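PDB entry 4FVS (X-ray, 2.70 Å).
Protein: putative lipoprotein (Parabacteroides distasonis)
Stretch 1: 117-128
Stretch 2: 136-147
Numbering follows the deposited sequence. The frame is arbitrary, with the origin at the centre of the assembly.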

ATOM      1  N   ASN A 117       5.027  22.129   2.120  1.00 72.87           N
ATOM      2  CA  ASN A 117       6.429  21.740   1.979  1.00 71.25           C
ATOM      3  C   ASN A 117       6.612  20.353   2.576  1.00 71.91           C
ATOM      4  O   ASN A 117       7.005  20.192   3.740  1.00 72.30           O
ATOM      5  N   VAL A 118       6.270  19.351   1.782  1.00 64.69           N
ATOM      6  CA  VAL A 118       6.389  18.007   2.288  1.00 61.71           C
ATOM      7  C   VAL A 118       7.001  17.143   1.178  1.00 63.38           C
ATOM      8  O   VAL A 118       6.504  17.098   0.033  1.00 62.98           O
ATOM      9  N   TYR A 119       8.148  16.517   1.544  1.00 56.73           N
ATOM     10  CA  TYR A 119       8.933  15.631   0.674  1.00 53.14           C
ATOM     11  C   TYR A 119       8.382  14.206   0.676  1.00 54.37           C
ATOM     12  O   TYR A 119       8.109  13.641   1.737  1.00 54.81           O
ATOM     13  N   PHE A 120       8.279  13.620  -0.518  1.00 48.75           N
ATOM     14  CA  PHE A 120       7.829  12.240  -0.715  1.00 47.25           C
ATOM     15  C   PHE A 120       8.817  11.471  -1.542  1.00 50.79           C
ATOM     16  O   PHE A 120       9.212  11.947  -2.596  1.00 49.26           O
ATOM     17  N   ASP A 121       9.179  10.268  -1.109  1.00 48.05           N
ATOM     18  CA  ASP A 121      10.037   9.401  -1.895  1.00 48.25           C
ATOM     19  C   ASP A 121       9.288   8.898  -3.108  1.00 55.21           C
ATOM     20  O   ASP A 121       8.087   8.700  -3.013  1.00 53.57           O
ATOM     21  N   GLU A 122       9.960   8.652  -4.218  1.00 56.17           N
ATOM     22  CA  GLU A 122       9.316   8.029  -5.370  1.00 57.27           C
ATOM     23  C   GLU A 122       9.597   6.540  -5.373  1.00 67.26           C
ATOM     24  O   GLU A 122      10.606   6.079  -4.820  1.00 70.38           O
ATOM     25  N   ALA A 123       8.784   5.808  -6.103  1.00 64.30           N
ATOM     26  CA  ALA A 123       8.962   4.381  -6.266  1.00 63.86           C
ATOM     27  C   ALA A 123       8.960   4.018  -7.740  1.00 67.04           C
ATOM     28  O   ALA A 123       8.177   4.552  -8.519  1.00 67.10           O
ATOM     29  N   SER A 124       9.858   3.153  -8.132  1.00 63.70           N
ATOM     30  CA  SER A 124       9.880   2.585  -9.472  1.00 64.02           C
ATOM     31  C   SER A 124      10.333   1.168  -9.290  1.00 66.64           C
ATOM     32  O   SER A 124      11.533   0.867  -9.163  1.00 67.03           O
ATOM     33  N   VAL A 125       9.326   0.318  -9.118  1.00 60.29           N
ATOM     34  CA  VAL A 125       9.524  -1.086  -8.854  1.00 58.49           C
ATOM     35  C   VAL A 125       9.431  -1.888 -10.156  1.00 59.60           C
ATOM     36  O   VAL A 125       9.237  -1.339 -11.239  1.00 59.71           O
ATOM     37  N   LYS A 126       9.624  -3.189 -10.033  1.00 53.88           N
ATOM     38  CA  LYS A 126       9.449  -4.095 -11.131  1.00 52.53           C
ATOM     39  C   LYS A 126       8.636  -5.288 -10.648  1.00 54.49           C
ATOM     40  O   LYS A 126       8.959  -5.917  -9.633  1.00 53.41           O
ATOM     41  N   ILE A 127       7.527  -5.536 -11.319  1.00 49.84           N
ATOM     42  CA  ILE A 127       6.707  -6.699 -10.998  1.00 49.45           C
ATOM     43  C   ILE A 127       7.100  -7.771 -12.037  1.00 52.81           C
ATOM     44  O   ILE A 127       7.151  -7.479 -13.232  1.00 53.67           O
ATOM     45  N   TYR A 128       7.522  -8.949 -11.572  1.00 47.28           N
ATOM     46  CA  TYR A 128       8.059  -9.990 -12.446  1.00 47.58           C
ATOM     47  C   TYR A 128       7.717 -11.383 -11.955  1.00 51.27           C
ATOM     48  O   TYR A 128       7.353 -11.547 -10.796  1.00 49.84           O
ATOM     49  N   ARG A 136       8.163  -9.404 -17.151  1.00 54.28           N
ATOM     50  CA  ARG A 136       8.168  -8.313 -16.177  1.00 53.00           C
ATOM     51  C   ARG A 136       7.411  -7.071 -16.681  1.00 57.77           C
ATOM     52  O   ARG A 136       7.091  -6.952 -17.868  1.00 59.28           O
ATOM     53  N   LYS A 137       7.148  -6.149 -15.734  1.00 52.65           N
ATOM     54  CA  LYS A 137       6.499  -4.853 -15.892  1.00 52.11           C
ATOM     55  C   LYS A 137       7.152  -3.856 -14.990  1.00 58.18           C
ATOM     56  O   LYS A 137       7.448  -4.165 -13.831  1.00 56.89           O
ATOM     57  N   ASP A 138       7.338  -2.642 -15.495  1.00 57.72           N
ATOM     58  CA  ASP A 138       7.809  -1.497 -14.725  1.00 56.39           C
ATOM     59  C   ASP A 138       6.628  -0.744 -14.191  1.00 56.90           C
ATOM     60  O   ASP A 138       5.671  -0.535 -14.936  1.00 56.76           O
HETATM   61  N   MSE A 139       6.682  -0.309 -12.933  1.00 51.68           N
HETATM   62  CA  MSE A 139       5.617   0.518 -12.387  1.00 51.47           C
HETATM   63  C   MSE A 139       6.234   1.654 -11.637  1.00 54.47           C
HETATM   64  O   MSE A 139       7.001   1.424 -10.698  1.00 55.80           O
ATOM     65  N   ALA A 140       5.973   2.882 -12.106  1.00 48.62           N
ATOM     66  CA  ALA A 140       6.510   4.092 -11.509  1.00 48.23           C
ATOM     67  C   ALA A 140       5.443   4.827 -10.704  1.00 52.81           C
ATOM     68  O   ALA A 140       4.418   5.224 -11.247  1.00 54.22           O
ATOM     69  N   ILE A 141       5.660   4.939  -9.391  1.00 48.99           N
ATOM     70  CA  ILE A 141       4.799   5.670  -8.461  1.00 49.04           C
ATOM     71  C   ILE A 141       5.529   6.980  -8.191  1.00 49.70           C
ATOM     72  O   ILE A 141       6.579   6.983  -7.553  1.00 46.83           O
ATOM     73  N   LYS A 142       5.004   8.080  -8.729  1.00 46.67           N
ATOM     74  CA  LYS A 142       5.671   9.377  -8.663  1.00 48.26           C
ATOM     75  C   LYS A 142       4.671  10.500  -8.376  1.00 52.61           C
ATOM     76  O   LYS A 142       3.480  10.245  -8.262  1.00 50.67           O
ATOM     77  N   ASP A 143       5.172  11.749  -8.263  1.00 50.36           N
ATOM     78  CA  ASP A 143       4.398  12.970  -8.027  1.00 49.68           C
ATOM     79  C   ASP A 143       3.435  12.789  -6.848  1.00 53.58           C
ATOM     80  O   ASP A 143       2.267  13.173  -6.930  1.00 56.67           O
ATOM     81  N   ARG A 144       3.936  12.204  -5.746  1.00 48.27           N
ATOM     82  CA  ARG A 144       3.152  11.968  -4.539  1.00 48.10           C
ATOM     83  C   ARG A 144       2.877  13.283  -3.859  1.00 54.54           C
ATOM     84  O   ARG A 144       3.802  14.076  -3.714  1.00 59.35           O
ATOM     85  N   GLU A 145       1.627  13.549  -3.480  1.00 48.62           N
ATOM     86  CA  GLU A 145       1.296  14.805  -2.804  1.00 49.76           C
ATOM     87  C   GLU A 145       0.285  14.586  -1.680  1.00 50.11           C
ATOM     88  O   GLU A 145      -0.547  13.712  -1.768  1.00 47.24           O
ATOM     89  N   PHE A 146       0.380  15.385  -0.626  1.00 48.19           N
ATOM     90  CA  PHE A 146      -0.525  15.393   0.507  1.00 47.72           C
ATOM     91  C   PHE A 146      -1.753  16.219   0.145  1.00 51.90           C
ATOM     92  O   PHE A 146      -1.617  17.383  -0.269  1.00 51.58           O
ATOM     93  N   ILE A 147      -2.954  15.630   0.332  1.00 48.85           N
ATOM     94  CA  ILE A 147      -4.212  16.298   0.004  1.00 50.72           C
ATOM     95  C   ILE A 147      -4.779  16.993   1.256  1.00 58.05           C
ATOM     96  O   ILE A 147      -4.850  18.226   1.302  1.00 61.85           O
TER

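Val118 opens the contact: its CB points toward stretch 2 and, with chi1 p, CG1 lies 4.0 Å from Phe146 CB. Tyr119 turns away. Phe120 (m, chi2 near 90°) points in again and lays one ring face over the backbone at Arg144 C and Glu145 N, while its CZ reaches Phe146 CB at 3.9 Å; before the strand pairing begins, an aromatic ring covers the main chain. Arg144 (m, t, p) reaches past the ring so that Phe120 CD2 lies over one face of its guanidinium, while NH1, at the guanidinium edge, donates to Asp121 O at 3.0 Å. Glu122 starts sideways, but its m, t side chain brings OE2 to 3.4 Å from Lys142 CB.

From Ala123 the antiparallel ladder sets alternation. Ala123, Val125 and Ile127 share a face with Ile141, Met139 and Lys137, each pair joined by two backbone hydrogen bonds. Small Ala123 CB meets Ile141 CD1 at 3.9 Å; Val125 (m) sets CG2 4.2 Å from Met139 CB; Ile127 (t, t) rests CG2 3.9 Å from the selenium, SE, of Met139, a selenomethionine. The other face is more polar: Ser124 sits opposite Ala140, and Lys126 (t, t, m, m) curls so that NZ forms a salt bridge with Asp138 OD1 at 2.7 Å. Tyr128 (p) closes the walk, CB 3.8 Å from Arg136 CB, its ring leading away.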

ATOM      1  CB  ASN A 117       7.367  22.775   2.612  1.00 72.55           C
ATOM      2  CG  ASN A 117       8.839  22.421   2.545  1.00 93.50           C
ATOM      3  OD1 ASN A 117       9.316  21.716   1.643  1.00 84.96           O
ATOM      4  ND2 ASN A 117       9.597  22.905   3.512  1.00 89.26           N
ATOM      5  CB  VAL A 118       5.055  17.472   2.875  1.00 63.94           C
ATOM      6  CG1 VAL A 118       3.882  17.617   1.913  1.00 63.27           C
ATOM      7  CG2 VAL A 118       5.196  16.054   3.379  1.00 62.13           C
ATOM      8  CB  TYR A 119      10.430  15.605   1.074  1.00 52.79           C
ATOM      9  CG  TYR A 119      11.278  14.737   0.162  1.00 50.81           C
ATOM     10  CD1 TYR A 119      11.802  15.238  -1.034  1.00 51.56           C
ATOM     11  CD2 TYR A 119      11.526  13.397   0.472  1.00 49.52           C
ATOM     12  CE1 TYR A 119      12.532  14.420  -1.905  1.00 48.25           C
ATOM     13  CE2 TYR A 119      12.261  12.575  -0.390  1.00 48.28           C
ATOM     14  CZ  TYR A 119      12.763  13.092  -1.573  1.00 49.74           C
ATOM     15  OH  TYR A 119      13.480  12.270  -2.400  1.00 53.37           O
ATOM     16  CB  PHE A 120       6.467  12.182  -1.422  1.00 47.95           C
ATOM     17  CG  PHE A 120       5.256  12.625  -0.658  1.00 50.18           C
ATOM     18  CD1 PHE A 120       4.844  13.947  -0.688  1.00 54.60           C
ATOM     19  CD2 PHE A 120       4.467  11.702   0.020  1.00 53.52           C
ATOM     20  CE1 PHE A 120       3.689  14.353  -0.018  1.00 56.60           C
ATOM     21  CE2 PHE A 120       3.305  12.107   0.685  1.00 57.38           C
ATOM     22  CZ  PHE A 120       2.936  13.438   0.677  1.00 56.67           C
ATOM     23  CB  ASP A 121      10.478   8.196  -1.047  1.00 48.87           C
ATOM     24  CG  ASP A 121      11.413   8.478   0.097  1.00 57.04           C
ATOM     25  OD1 ASP A 121      12.333   9.310  -0.075  1.00 59.89           O
ATOM     26  OD2 ASP A 121      11.315   7.778   1.110  1.00 65.96           O
ATOM     27  CB  GLU A 122       9.783   8.634  -6.689  1.00 59.51           C
ATOM     28  CG  GLU A 122       9.190   9.998  -6.945  1.00 73.13           C
ATOM     29  CD  GLU A 122       9.544  10.607  -8.284  1.00 89.48           C
ATOM     30  OE1 GLU A 122      10.472  10.100  -8.964  1.00 76.49           O
ATOM     31  OE2 GLU A 122       8.876  11.603  -8.648  1.00 71.92           O
ATOM     32  CB  ALA A 123       7.850   3.641  -5.537  1.00 63.70           C
ATOM     33  CB  SER A 124      10.715   3.379 -10.470  1.00 69.76           C
ATOM     34  OG  SER A 124      10.651   2.799 -11.768  1.00 81.05           O
ATOM     35  CB  VAL A 125       8.510  -1.584  -7.794  1.00 60.26           C
ATOM     36  CG1 VAL A 125       8.665  -0.801  -6.496  1.00 59.87           C
ATOM     37  CG2 VAL A 125       7.065  -1.558  -8.306  1.00 58.14           C
ATOM     38  CB  LYS A 126      10.772  -4.507 -11.732  1.00 54.74           C
ATOM     39  CG  LYS A 126      10.620  -4.832 -13.202  1.00 57.30           C
ATOM     40  CD  LYS A 126      11.890  -5.217 -13.845  1.00 52.95           C
ATOM     41  CE  LYS A 126      12.882  -4.086 -13.864  1.00 54.52           C
ATOM     42  NZ  LYS A 126      12.657  -3.053 -14.901  1.00 50.27           N
ATOM     43  CB  ILE A 127       5.212  -6.351 -10.924  1.00 52.20           C
ATOM     44  CG1 ILE A 127       4.360  -7.578 -10.661  1.00 53.35           C
ATOM     45  CG2 ILE A 127       4.719  -5.549 -12.129  1.00 54.46           C
ATOM     46  CD1 ILE A 127       3.000  -7.222 -10.058  1.00 64.41           C
ATOM     47  CB  TYR A 128       9.611  -9.845 -12.514  1.00 49.57           C
ATOM     48  CG  TYR A 128      10.323 -10.035 -11.183  1.00 50.13           C
ATOM     49  CD1 TYR A 128      10.459  -8.983 -10.284  1.00 50.46           C
ATOM     50  CD2 TYR A 128      10.843 -11.274 -10.817  1.00 53.01           C
ATOM     51  CE1 TYR A 128      11.067  -9.164  -9.040  1.00 50.17           C
ATOM     52  CE2 TYR A 128      11.464 -11.466  -9.579  1.00 54.38           C
ATOM     53  CZ  TYR A 128      11.567 -10.409  -8.688  1.00 58.72           C
ATOM     54  OH  TYR A 128      12.184 -10.601  -7.468  1.00 59.03           O
ATOM     55  CB  ARG A 136       9.625  -7.910 -15.775  1.00 54.01           C
ATOM     56  CG  ARG A 136      10.439  -7.052 -16.776  1.00 49.67           C
ATOM     57  CD  ARG A 136      10.899  -7.831 -17.992  1.00 47.26           C
ATOM     58  NE  ARG A 136      11.691  -7.012 -18.908  1.00 47.07           N
ATOM     59  CZ  ARG A 136      12.095  -7.418 -20.107  1.00 61.92           C
ATOM     60  NH1 ARG A 136      11.792  -8.637 -20.541  1.00 51.31           N
ATOM     61  NH2 ARG A 136      12.822  -6.617 -20.873  1.00 49.73           N
ATOM     62  CB  LYS A 137       4.985  -4.905 -15.556  1.00 53.50           C
ATOM     63  CG  LYS A 137       4.041  -5.413 -16.623  1.00 73.71           C
ATOM     64  CD  LYS A 137       2.597  -5.338 -16.103  1.00 84.11           C
ATOM     65  CE  LYS A 137       1.577  -5.961 -17.030  1.00102.74           C
ATOM     66  NZ  LYS A 137       0.227  -6.011 -16.401  1.00111.86           N
ATOM     67  CB  ASP A 138       8.653  -0.551 -15.594  1.00 59.70           C
ATOM     68  CG  ASP A 138      10.085  -0.928 -15.786  1.00 67.38           C
ATOM     69  OD1 ASP A 138      10.796  -1.087 -14.763  1.00 69.54           O
ATOM     70  OD2 ASP A 138      10.535  -0.927 -16.950  1.00 70.80           O
HETATM   71  CB  MSE A 139       4.658  -0.282 -11.511  1.00 53.64           C
HETATM   72  CG  MSE A 139       4.153  -1.533 -12.214  1.00 62.57           C
HETATM   73 SE   MSE A 139       2.711  -2.348 -11.330  0.75 70.42          SE
HETATM   74  CE  MSE A 139       1.362  -1.070 -11.711  1.00 67.39           C
ATOM     75  CB  ALA A 140       7.079   4.994 -12.586  1.00 50.31           C
ATOM     76  CB  ILE A 141       4.460   4.851  -7.176  1.00 52.63           C
ATOM     77  CG1 ILE A 141       3.854   3.470  -7.529  1.00 53.21           C
ATOM     78  CG2 ILE A 141       3.527   5.638  -6.236  1.00 53.08           C
ATOM     79  CD1 ILE A 141       4.320   2.353  -6.544  1.00 68.28           C
ATOM     80  CB  LYS A 142       6.411   9.633 -10.012  1.00 52.77           C
ATOM     81  CG  LYS A 142       5.516   9.472 -11.246  1.00 65.86           C
ATOM     82  CD  LYS A 142       6.298   9.298 -12.519  1.00 76.38           C
ATOM     83  CE  LYS A 142       5.362   8.942 -13.659  1.00 92.65           C
ATOM     84  NZ  LYS A 142       6.097   8.539 -14.884  1.00103.99           N
ATOM     85  CB  ASP A 143       3.654  13.362  -9.306  1.00 52.05           C
ATOM     86  CG  ASP A 143       4.508  13.411 -10.567  1.00 64.15           C
ATOM     87  OD1 ASP A 143       5.542  14.128 -10.564  1.00 68.20           O
ATOM     88  OD2 ASP A 143       4.111  12.790 -11.577  1.00 64.97           O
ATOM     89  CB  ARG A 144       3.874  10.997  -3.581  1.00 46.92           C
ATOM     90  CG  ARG A 144       4.164   9.617  -4.168  1.00 44.96           C
ATOM     91  CD  ARG A 144       5.006   8.764  -3.237  1.00 48.53           C
ATOM     92  NE  ARG A 144       4.332   8.360  -1.993  1.00 51.77           N
ATOM     93  CZ  ARG A 144       4.947   8.229  -0.822  1.00 52.56           C
ATOM     94  NH1 ARG A 144       6.240   8.489  -0.714  1.00 47.95           N
ATOM     95  NH2 ARG A 144       4.270   7.861   0.253  1.00 34.29           N
ATOM     96  CB  GLU A 145       0.783  15.889  -3.772  1.00 53.26           C
ATOM     97  CG  GLU A 145      -0.483  15.551  -4.536  1.00 68.65           C
ATOM     98  CD  GLU A 145      -1.084  16.714  -5.297  1.00 93.77           C
ATOM     99  OE1 GLU A 145      -1.399  17.751  -4.666  1.00 78.86           O
ATOM    100  OE2 GLU A 145      -1.309  16.552  -6.518  1.00 97.70           O
ATOM    101  CB  PHE A 146       0.192  15.972   1.748  1.00 50.57           C
ATOM    102  CG  PHE A 146      -0.704  16.143   2.948  1.00 52.61           C
ATOM    103  CD1 PHE A 146      -1.116  15.037   3.692  1.00 54.45           C
ATOM    104  CD2 PHE A 146      -1.207  17.394   3.287  1.00 56.09           C
ATOM    105  CE1 PHE A 146      -1.967  15.187   4.786  1.00 56.96           C
ATOM    106  CE2 PHE A 146      -2.071  17.546   4.373  1.00 60.76           C
ATOM    107  CZ  PHE A 146      -2.430  16.443   5.126  1.00 58.70           C
ATOM    108  CB  ILE A 147      -5.220  15.291  -0.626  1.00 52.59           C
ATOM    109  CG1 ILE A 147      -4.611  14.548  -1.842  1.00 50.32           C
ATOM    110  CG2 ILE A 147      -6.543  15.971  -0.980  1.00 55.20           C
ATOM    111  CD1 ILE A 147      -3.939  15.504  -2.968  1.00 65.88           C
TER